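PDB 7E6I: glucose-6-phosphate 1-dehydrogenase from Kluyveromyces lactis, which catalyses the NADP+-dependent oxidation of glucose 6-phosphate to 6-phosphogluconolactone, the first and rate-limiting step of the oxidative pentose phosphate pathway. Local coordinates for residues 45-50 against 88-93; 149-154 against 178-183. All coordinates share one frame; numbering follows the deposited sequence.

Contact 1 (45-50 against 88-93)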
ATOM      1  N   ILE A  45       0.101 -22.345 -11.499  1.00 48.49           N
ATOM      2  CA  ILE A  45      -0.178 -22.282 -12.936  1.00 48.35           C
ATOM      3  C   ILE A  45      -0.117 -20.828 -13.396  1.00 48.81           C
ATOM      4  O   ILE A  45      -0.875 -19.982 -12.896  1.00 45.58           O
ATOM      5  CB  ILE A  45      -1.553 -22.867 -13.278  1.00 44.87           C
ATOM      6  CG1 ILE A  45      -1.688 -24.310 -12.802  1.00 46.65           C
ATOM      7  CG2 ILE A  45      -1.801 -22.766 -14.758  1.00 46.58           C
ATOM      8  CD1 ILE A  45      -3.095 -24.839 -12.967  1.00 42.91           C
ATOM      9  N   GLY A  46       0.735 -20.549 -14.373  1.00 48.06           N
ATOM     10  CA  GLY A  46       0.798 -19.246 -14.989  1.00 47.73           C
ATOM     11  C   GLY A  46       0.046 -19.242 -16.305  1.00 50.20           C
ATOM     12  O   GLY A  46       0.325 -20.050 -17.185  1.00 56.38           O
ATOM     13  N   TYR A  47      -0.897 -18.313 -16.436  1.00 47.72           N
ATOM     14  CA  TYR A  47      -1.748 -18.186 -17.614  1.00 47.94           C
ATOM     15  C   TYR A  47      -1.518 -16.827 -18.264  1.00 49.59           C
ATOM     16  O   TYR A  47      -1.486 -15.804 -17.571  1.00 48.12           O
ATOM     17  CB  TYR A  47      -3.228 -18.362 -17.214  1.00 44.75           C
ATOM     18  CG  TYR A  47      -4.270 -18.363 -18.323  1.00 47.09           C
ATOM     19  CD1 TYR A  47      -4.554 -17.213 -19.047  1.00 48.22           C
ATOM     20  CD2 TYR A  47      -5.014 -19.503 -18.600  1.00 49.26           C
ATOM     21  CE1 TYR A  47      -5.520 -17.213 -20.041  1.00 49.19           C
ATOM     22  CE2 TYR A  47      -5.982 -19.510 -19.591  1.00 49.01           C
ATOM     23  CZ  TYR A  47      -6.232 -18.367 -20.307  1.00 49.29           C
ATOM     24  OH  TYR A  47      -7.193 -18.375 -21.296  1.00 49.49           O
ATOM     25  N   ALA A  48      -1.356 -16.823 -19.592  1.00 50.71           N
ATOM     26  CA  ALA A  48      -1.252 -15.604 -20.398  1.00 51.64           C
ATOM     27  C   ALA A  48      -1.476 -15.968 -21.868  1.00 52.97           C
ATOM     28  O   ALA A  48      -1.573 -17.144 -22.230  1.00 54.26           O
ATOM     29  CB  ALA A  48       0.095 -14.897 -20.200  1.00 48.79           C
ATOM     30  N   ARG A  49      -1.580 -14.934 -22.714  1.00 52.11           N
ATOM     31  CA  ARG A  49      -1.910 -15.154 -24.122  1.00 54.94           C
ATOM     32  C   ARG A  49      -0.734 -15.735 -24.897  1.00 53.61           C
ATOM     33  O   ARG A  49      -0.926 -16.615 -25.743  1.00 54.51           O
ATOM     34  CB  ARG A  49      -2.384 -13.850 -24.775  1.00 57.33           C
ATOM     35  CG  ARG A  49      -3.356 -13.021 -23.912  1.00 56.86           C
ATOM     36  CD  ARG A  49      -3.126 -11.484 -23.960  1.00 58.33           C
ATOM     37  NE  ARG A  49      -1.727 -11.059 -23.886  1.00 68.38           N
ATOM     38  CZ  ARG A  49      -0.956 -11.034 -22.788  1.00 67.76           C
ATOM     39  NH1 ARG A  49      -1.433 -11.454 -21.613  1.00 54.91           N
ATOM     40  NH2 ARG A  49       0.300 -10.641 -22.842  1.00 71.62           N
ATOM     41  N   SER A  50       0.483 -15.260 -24.631  1.00 55.86           N
ATOM     42  CA  SER A  50       1.654 -15.729 -25.362  1.00 56.37           C
ATOM     43  C   SER A  50       1.820 -17.233 -25.198  1.00 57.55           C
ATOM     44  O   SER A  50       1.303 -17.853 -24.269  1.00 58.68           O
ATOM     45  CB  SER A  50       2.936 -15.054 -24.877  1.00 58.64           C
ATOM     46  OG  SER A  50       2.945 -13.669 -25.157  1.00 64.72           O
ATOM     47  N   ALA A  88      -1.335 -21.442 -21.981  1.00 56.84           N
ATOM     48  CA  ALA A  88      -1.577 -20.293 -22.842  1.00 56.14           C
ATOM     49  C   ALA A  88      -3.035 -20.242 -23.284  1.00 54.17           C
ATOM     50  O   ALA A  88      -3.703 -21.272 -23.429  1.00 56.40           O
ATOM     51  CB  ALA A  88      -0.668 -20.333 -24.070  1.00 57.43           C
ATOM     52  N   GLY A  89      -3.520 -19.030 -23.514  1.00 50.21           N
ATOM     53  CA  GLY A  89      -4.879 -18.846 -23.945  1.00 51.82           C
ATOM     54  C   GLY A  89      -5.292 -17.399 -23.846  1.00 54.50           C
ATOM     55  O   GLY A  89      -4.672 -16.597 -23.140  1.00 54.75           O
ATOM     56  N   PRO A  90      -6.349 -17.030 -24.562  1.00 53.98           N
ATOM     57  CA  PRO A  90      -6.839 -15.654 -24.493  1.00 53.27           C
ATOM     58  C   PRO A  90      -7.600 -15.416 -23.201  1.00 51.83           C
ATOM     59  O   PRO A  90      -8.143 -16.340 -22.590  1.00 52.30           O
ATOM     60  CB  PRO A  90      -7.760 -15.549 -25.713  1.00 53.71           C
ATOM     61  CG  PRO A  90      -8.253 -16.947 -25.931  1.00 54.92           C
ATOM     62  CD  PRO A  90      -7.189 -17.884 -25.425  1.00 55.64           C
ATOM     63  N   TYR A  91      -7.608 -14.154 -22.769  1.00 52.52           N
ATOM     64  CA  TYR A  91      -8.481 -13.777 -21.660  1.00 54.50           C
ATOM     65  C   TYR A  91      -9.914 -13.571 -22.124  1.00 58.30           C
ATOM     66  O   TYR A  91     -10.837 -13.602 -21.300  1.00 57.78           O
ATOM     67  CB  TYR A  91      -7.979 -12.497 -20.977  1.00 51.40           C
ATOM     68  CG  TYR A  91      -6.513 -12.507 -20.592  1.00 47.00           C
ATOM     69  CD1 TYR A  91      -6.019 -13.432 -19.677  1.00 46.05           C
ATOM     70  CD2 TYR A  91      -5.630 -11.581 -21.129  1.00 44.36           C
ATOM     71  CE1 TYR A  91      -4.675 -13.446 -19.323  1.00 46.32           C
ATOM     72  CE2 TYR A  91      -4.292 -11.580 -20.781  1.00 45.74           C
ATOM     73  CZ  TYR A  91      -3.814 -12.518 -19.885  1.00 49.07           C
ATOM     74  OH  TYR A  91      -2.477 -12.519 -19.545  1.00 46.67           O
ATOM     75  N   ASP A  92     -10.102 -13.415 -23.436  1.00 58.88           N
ATOM     76  CA  ASP A  92     -11.316 -12.965 -24.100  1.00 60.50           C
ATOM     77  C   ASP A  92     -12.310 -14.082 -24.398  1.00 63.36           C
ATOM     78  O   ASP A  92     -13.437 -13.787 -24.811  1.00 63.19           O
ATOM     79  CB  ASP A  92     -10.924 -12.297 -25.424  1.00 63.99           C
ATOM     80  CG  ASP A  92     -11.724 -11.064 -25.715  1.00 76.66           C
ATOM     81  OD1 ASP A  92     -11.167  -9.952 -25.598  1.00 83.06           O
ATOM     82  OD2 ASP A  92     -12.911 -11.204 -26.078  1.00 83.16           O
ATOM     83  N   SER A  93     -11.924 -15.346 -24.230  1.00 59.97           N
ATOM     84  CA  SER A  93     -12.677 -16.441 -24.822  1.00 61.45           C
ATOM     85  C   SER A  93     -12.617 -17.671 -23.931  1.00 59.68           C
ATOM     86  O   SER A  93     -11.610 -17.931 -23.268  1.00 57.15           O
ATOM     87  CB  SER A  93     -12.144 -16.780 -26.221  1.00 64.41           C
ATOM     88  OG  SER A  93     -13.162 -17.335 -27.037  1.00 72.44           O
TER
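Ala48 and Ala88 form a parallel bridge at the C-terminal ends of strands 43-48 and 84-88, and just beyond it Gly89 N donates to Ala48 O across 3.0 Å before the two chains diverge. The setting is the outer margin of a Rossmann-type sheet, where 84-88 is one of the two outermost strands within the chain. Two CA-H...O contacts flank the bond, Ala88 CA with Ala48 O at 3.2 Å and Arg49 CA with Gly89 O at 3.3 Å. Tyr47 carries its CG anti to the backbone N (chi1 -176°), and the ring reaches toward the departing loop, where OH donates to Pro90 O at 2.6 Å. That oxygen lies in the plane of the ring, yet the hydroxyl meets it from above the carbonyl plane. A CB on Gly89, with the backbone as it is, would come too close to the same OH. Tyr91 presents its CD1-CE1 side to Tyr47, the rings inclined by 36°, and it also packs on Ile128 and Val132 of helix 126-139. Its CD2-CE2 side receives Arg49, a probable NADP+ ligand by similarity, whose bend at chi2 (140°) brings CD to 3.4 Å from Tyr91 CE2.

Contact 2 (149-154 against 178-183). With BG6 (6-O-phosphono-beta-D-glucopyranose), chain B.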
ATOM      1  N   VAL A 149     -10.073 -14.483  -5.509  1.00 34.15           N
ATOM      2  CA  VAL A 149      -9.339 -13.776  -6.549  1.00 34.43           C
ATOM      3  C   VAL A 149      -8.690 -12.534  -5.945  1.00 34.28           C
ATOM      4  O   VAL A 149      -9.321 -11.797  -5.181  1.00 32.79           O
ATOM      5  CB  VAL A 149     -10.221 -13.444  -7.771  1.00 36.87           C
ATOM      6  CG1 VAL A 149     -11.705 -13.664  -7.482  1.00 34.40           C
ATOM      7  CG2 VAL A 149      -9.941 -12.040  -8.298  1.00 36.16           C
ATOM      8  N   ILE A 150      -7.414 -12.337  -6.263  1.00 35.85           N
ATOM      9  CA  ILE A 150      -6.652 -11.168  -5.860  1.00 34.05           C
ATOM     10  C   ILE A 150      -6.582 -10.211  -7.038  1.00 32.76           C
ATOM     11  O   ILE A 150      -6.204 -10.607  -8.148  1.00 34.48           O
ATOM     12  CB  ILE A 150      -5.238 -11.562  -5.403  1.00 33.45           C
ATOM     13  CG1 ILE A 150      -5.289 -12.386  -4.124  1.00 34.57           C
ATOM     14  CG2 ILE A 150      -4.391 -10.330  -5.195  1.00 31.65           C
ATOM     15  CD1 ILE A 150      -4.019 -13.167  -3.890  1.00 34.81           C
ATOM     16  N   VAL A 151      -6.947  -8.952  -6.802  1.00 31.28           N
ATOM     17  CA  VAL A 151      -6.675  -7.871  -7.734  1.00 31.46           C
ATOM     18  C   VAL A 151      -5.976  -6.757  -6.976  1.00 34.06           C
ATOM     19  O   VAL A 151      -6.129  -6.598  -5.761  1.00 31.52           O
ATOM     20  CB  VAL A 151      -7.941  -7.335  -8.436  1.00 35.26           C
ATOM     21  CG1 VAL A 151      -8.237  -8.164  -9.676  1.00 38.08           C
ATOM     22  CG2 VAL A 151      -9.123  -7.323  -7.490  1.00 30.41           C
ATOM     23  N   GLU A 152      -5.213  -5.972  -7.724  1.00 37.86           N
ATOM     24  CA  GLU A 152      -4.324  -4.968  -7.170  1.00 36.97           C
ATOM     25  C   GLU A 152      -4.732  -3.588  -7.668  1.00 36.02           C
ATOM     26  O   GLU A 152      -5.257  -3.446  -8.776  1.00 38.63           O
ATOM     27  CB  GLU A 152      -2.884  -5.277  -7.573  1.00 40.40           C
ATOM     28  CG  GLU A 152      -1.858  -4.426  -6.890  1.00 40.81           C
ATOM     29  CD  GLU A 152      -0.464  -5.001  -7.010  1.00 47.80           C
ATOM     30  OE1 GLU A 152      -0.315  -6.196  -7.422  1.00 45.82           O
ATOM     31  OE2 GLU A 152       0.478  -4.238  -6.682  1.00 50.53           O
ATOM     32  N   LYS A 153      -4.496  -2.570  -6.842  1.00 34.90           N
ATOM     33  CA  LYS A 153      -4.853  -1.219  -7.231  1.00 36.19           C
ATOM     34  C   LYS A 153      -4.037  -0.809  -8.458  1.00 37.80           C
ATOM     35  O   LYS A 153      -2.928  -1.304  -8.666  1.00 38.93           O
ATOM     36  CB  LYS A 153      -4.622  -0.248  -6.068  1.00 37.71           C
ATOM     37  CG  LYS A 153      -3.160   0.099  -5.797  1.00 38.56           C
ATOM     38  CD  LYS A 153      -2.778   1.465  -6.377  1.00 40.03           C
ATOM     39  CE  LYS A 153      -1.391   1.940  -5.882  1.00 41.15           C
ATOM     40  NZ  LYS A 153      -0.738   2.944  -6.803  1.00 43.23           N
ATOM     41  N   PRO A 154      -4.551   0.117  -9.287  1.00 37.05           N
ATOM     42  CA  PRO A 154      -5.739   0.959  -9.115  1.00 38.58           C
ATOM     43  C   PRO A 154      -7.063   0.294  -9.494  1.00 38.25           C
ATOM     44  O   PRO A 154      -7.123  -0.511 -10.429  1.00 40.89           O
ATOM     45  CB  PRO A 154      -5.447   2.127 -10.056  1.00 37.33           C
ATOM     46  CG  PRO A 154      -4.735   1.478 -11.187  1.00 35.03           C
ATOM     47  CD  PRO A 154      -3.947   0.324 -10.613  1.00 37.26           C
ATOM     48  N   LEU A 178     -13.166 -11.674  -2.885  1.00 35.92           N
ATOM     49  CA  LEU A 178     -12.331 -10.630  -3.469  1.00 33.08           C
ATOM     50  C   LEU A 178     -11.238 -10.195  -2.495  1.00 31.65           C
ATOM     51  O   LEU A 178     -11.512  -9.932  -1.320  1.00 33.70           O
ATOM     52  CB  LEU A 178     -13.211  -9.435  -3.826  1.00 33.28           C
ATOM     53  CG  LEU A 178     -13.400  -9.042  -5.284  1.00 36.25           C
ATOM     54  CD1 LEU A 178     -12.871 -10.123  -6.227  1.00 36.00           C
ATOM     55  CD2 LEU A 178     -14.862  -8.720  -5.532  1.00 36.01           C
ATOM     56  N   PHE A 179     -10.005 -10.101  -2.979  1.00 30.31           N
ATOM     57  CA  PHE A 179      -8.891  -9.634  -2.150  1.00 30.42           C
ATOM     58  C   PHE A 179      -8.189  -8.498  -2.893  1.00 32.16           C
ATOM     59  O   PHE A 179      -7.294  -8.742  -3.711  1.00 31.29           O
ATOM     60  CB  PHE A 179      -7.943 -10.767  -1.826  1.00 27.80           C
ATOM     61  CG  PHE A 179      -8.472 -11.727  -0.793  1.00 33.39           C
ATOM     62  CD1 PHE A 179      -9.460 -12.645  -1.123  1.00 32.33           C
ATOM     63  CD2 PHE A 179      -7.988 -11.701   0.518  1.00 30.33           C
ATOM     64  CE1 PHE A 179      -9.946 -13.526  -0.170  1.00 33.08           C
ATOM     65  CE2 PHE A 179      -8.467 -12.571   1.474  1.00 31.51           C
ATOM     66  CZ  PHE A 179      -9.444 -13.494   1.132  1.00 35.64           C
ATOM     67  N   ARG A 180      -8.608  -7.261  -2.610  1.00 27.84           N
ATOM     68  CA  ARG A 180      -8.069  -6.075  -3.267  1.00 28.69           C
ATOM     69  C   ARG A 180      -6.820  -5.606  -2.538  1.00 27.43           C
ATOM     70  O   ARG A 180      -6.854  -5.331  -1.337  1.00 26.86           O
ATOM     71  CB  ARG A 180      -9.094  -4.942  -3.297  1.00 27.02           C
ATOM     72  CG  ARG A 180     -10.305  -5.164  -4.185  1.00 28.96           C
ATOM     73  CD  ARG A 180     -11.182  -3.917  -4.184  1.00 29.23           C
ATOM     74  NE  ARG A 180     -12.557  -4.176  -4.596  1.00 32.72           N
ATOM     75  CZ  ARG A 180     -13.474  -4.774  -3.835  1.00 35.28           C
ATOM     76  NH1 ARG A 180     -13.166  -5.174  -2.614  1.00 34.09           N
ATOM     77  NH2 ARG A 180     -14.710  -4.965  -4.290  1.00 38.17           N
ATOM     78  N   ILE A 181      -5.739  -5.469  -3.275  1.00 30.79           N
ATOM     79  CA  ILE A 181      -4.433  -5.213  -2.702  1.00 30.18           C
ATOM     80  C   ILE A 181      -4.096  -3.732  -2.797  1.00 32.28           C
ATOM     81  O   ILE A 181      -4.179  -3.125  -3.878  1.00 30.68           O
ATOM     82  CB  ILE A 181      -3.355  -6.061  -3.391  1.00 30.91           C
ATOM     83  CG1 ILE A 181      -3.353  -7.471  -2.807  1.00 31.22           C
ATOM     84  CG2 ILE A 181      -1.973  -5.395  -3.242  1.00 30.62           C
ATOM     85  CD1 ILE A 181      -2.186  -8.310  -3.292  1.00 30.48           C
ATOM     86  N   ASP A 182      -3.740  -3.156  -1.645  1.00 31.64           N
ATOM     87  CA  ASP A 182      -2.864  -1.993  -1.525  1.00 29.16           C
ATOM     88  C   ASP A 182      -1.611  -2.518  -0.833  1.00 29.23           C
ATOM     89  O   ASP A 182      -1.675  -2.946   0.326  1.00 29.47           O
ATOM     90  CB  ASP A 182      -3.550  -0.888  -0.722  1.00 31.39           C
ATOM     91  CG  ASP A 182      -2.728   0.392  -0.640  1.00 32.80           C
ATOM     92  OD1 ASP A 182      -1.502   0.321  -0.354  1.00 29.99           O
ATOM     93  OD2 ASP A 182      -3.326   1.479  -0.843  1.00 29.67           O
ATOM     94  N   HIS A 183      -0.476  -2.541  -1.542  1.00 28.61           N
ATOM     95  CA  HIS A 183       0.650  -3.316  -1.015  1.00 28.59           C
ATOM     96  C   HIS A 183       1.250  -2.705   0.252  1.00 26.82           C
ATOM     97  O   HIS A 183       1.933  -3.415   0.993  1.00 25.55           O
ATOM     98  CB  HIS A 183       1.728  -3.520  -2.091  1.00 26.95           C
ATOM     99  CG  HIS A 183       2.646  -2.349  -2.288  1.00 32.90           C
ATOM    100  ND1 HIS A 183       2.345  -1.291  -3.127  1.00 29.89           N
ATOM    101  CD2 HIS A 183       3.877  -2.086  -1.778  1.00 29.80           C
ATOM    102  CE1 HIS A 183       3.341  -0.420  -3.107  1.00 34.30           C
ATOM    103  NE2 HIS A 183       4.285  -0.880  -2.300  1.00 31.29           N
TER
HETATM  104  C1  BG6 B 501       3.284   2.665  -6.454  1.00 39.80           C
HETATM  105  C2  BG6 B 501       3.404   4.006  -7.176  1.00 38.13           C
HETATM  106  O1  BG6 B 501       2.000   2.359  -6.081  1.00 37.90           O
HETATM  107  O5  BG6 B 501       4.105   2.710  -5.199  1.00 41.80           O
HETATM  108  C3  BG6 B 501       4.825   4.349  -7.458  1.00 36.83           C
HETATM  109  O2  BG6 B 501       2.657   4.009  -8.400  1.00 35.89           O
HETATM  110  C4  BG6 B 501       5.627   4.408  -6.199  1.00 39.08           C
HETATM  111  O3  BG6 B 501       4.912   5.655  -8.090  1.00 36.64           O
HETATM  112  C5  BG6 B 501       5.516   3.089  -5.431  1.00 41.46           C
HETATM  113  O4  BG6 B 501       6.989   4.694  -6.537  1.00 41.67           O
HETATM  114  C6  BG6 B 501       6.158   3.139  -4.072  1.00 43.35           C
HETATM  115  O6  BG6 B 501       5.976   1.875  -3.461  1.00 45.33           O
HETATM  116  P   BG6 B 501       7.156   1.333  -2.426  1.00 49.16           P
HETATM  117  O1P BG6 B 501       7.281   2.492  -1.455  1.00 40.50           O
HETATM  118  O2P BG6 B 501       8.415   1.086  -3.213  1.00 42.76           O
HETATM  119  O3P BG6 B 501       6.780   0.032  -1.719  1.00 36.04           O
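Val149 lies beside Leu178 at the start of a parallel pairing between strands 146-152 and 178-181, a beta-alpha-beta unit of the Rossmann-type domain whose crossover contains helix 159-169. Val149 CG1 and Leu178 CD1 touch at 3.9 Å, their side chains pointing the same way, while Val149 O accepts Phe179 N nearly along the C=O axis. Ile150 is on the other face of the sheet. Its CG1 rests on Phe179 CB, and its CG2, anti to the backbone N, reaches 3.5 Å from Ile181 CD1. Val151 is gripped through both backbone polar atoms: its N donates to Phe179 O from above the carbonyl plane, and its O takes Ile181 N at 2.8 Å, in plane. Its CG2 lies alongside Arg180 CG, although the guanidinium of Arg180 is turned to a salt bridge with Glu175. Glu152 returns to the face of Ile150, its CG 3.8 Å from Ile181 CG2. An alanine at Ile181 would probably open a gap between Ile150 CG2 and Glu152 CG, leaving both without the branched side chain that spans them. Lys153 N closes the pairing with a bond to Ile181 O, 3.0 Å long, just before the cis peptide to Pro154. From here the chain serves the substrate: Lys153 bends at chi2, and NZ donates to O1 of glucose 6-phosphate at 2.9 Å and to Asp240 O. Asp182 OD1 is hydrogen-bonded to ND1 of His245, the proton acceptor by similarity, whose NE2 is also hydrogen-bonded to glucose 6-phosphate. The next residue, His183, turns the edge of its imidazole to the phosphate, NE2 donating to O3P at 2.7 Å with an N-H...O angle of 168°.

Overall arrangement
Contacts 1 and 2 show how one parallel sheet can serve a bound substrate and, by similarity, a cofactor from the C-terminal ends of its strands. Contact 1 joins the strand pair at one margin and contact 2 the pair at the other, with strands 10-14 and 117-122 between them; their centres are 20 Å apart and their nearest atoms about 12 Å. The segment Gly15 to Lys22, a loop running into helix 19-34 and by similarity part of the NADP+ site, spans this interval: Gly15 comes within about 3 Å of the Tyr91 side chain, and Leu20 within about 4 Å of that of Glu152. Contact 1 therefore probably borders the cofactor site, whereas contact 2 supplies Lys153 and His183 to the bound sugar phosphate.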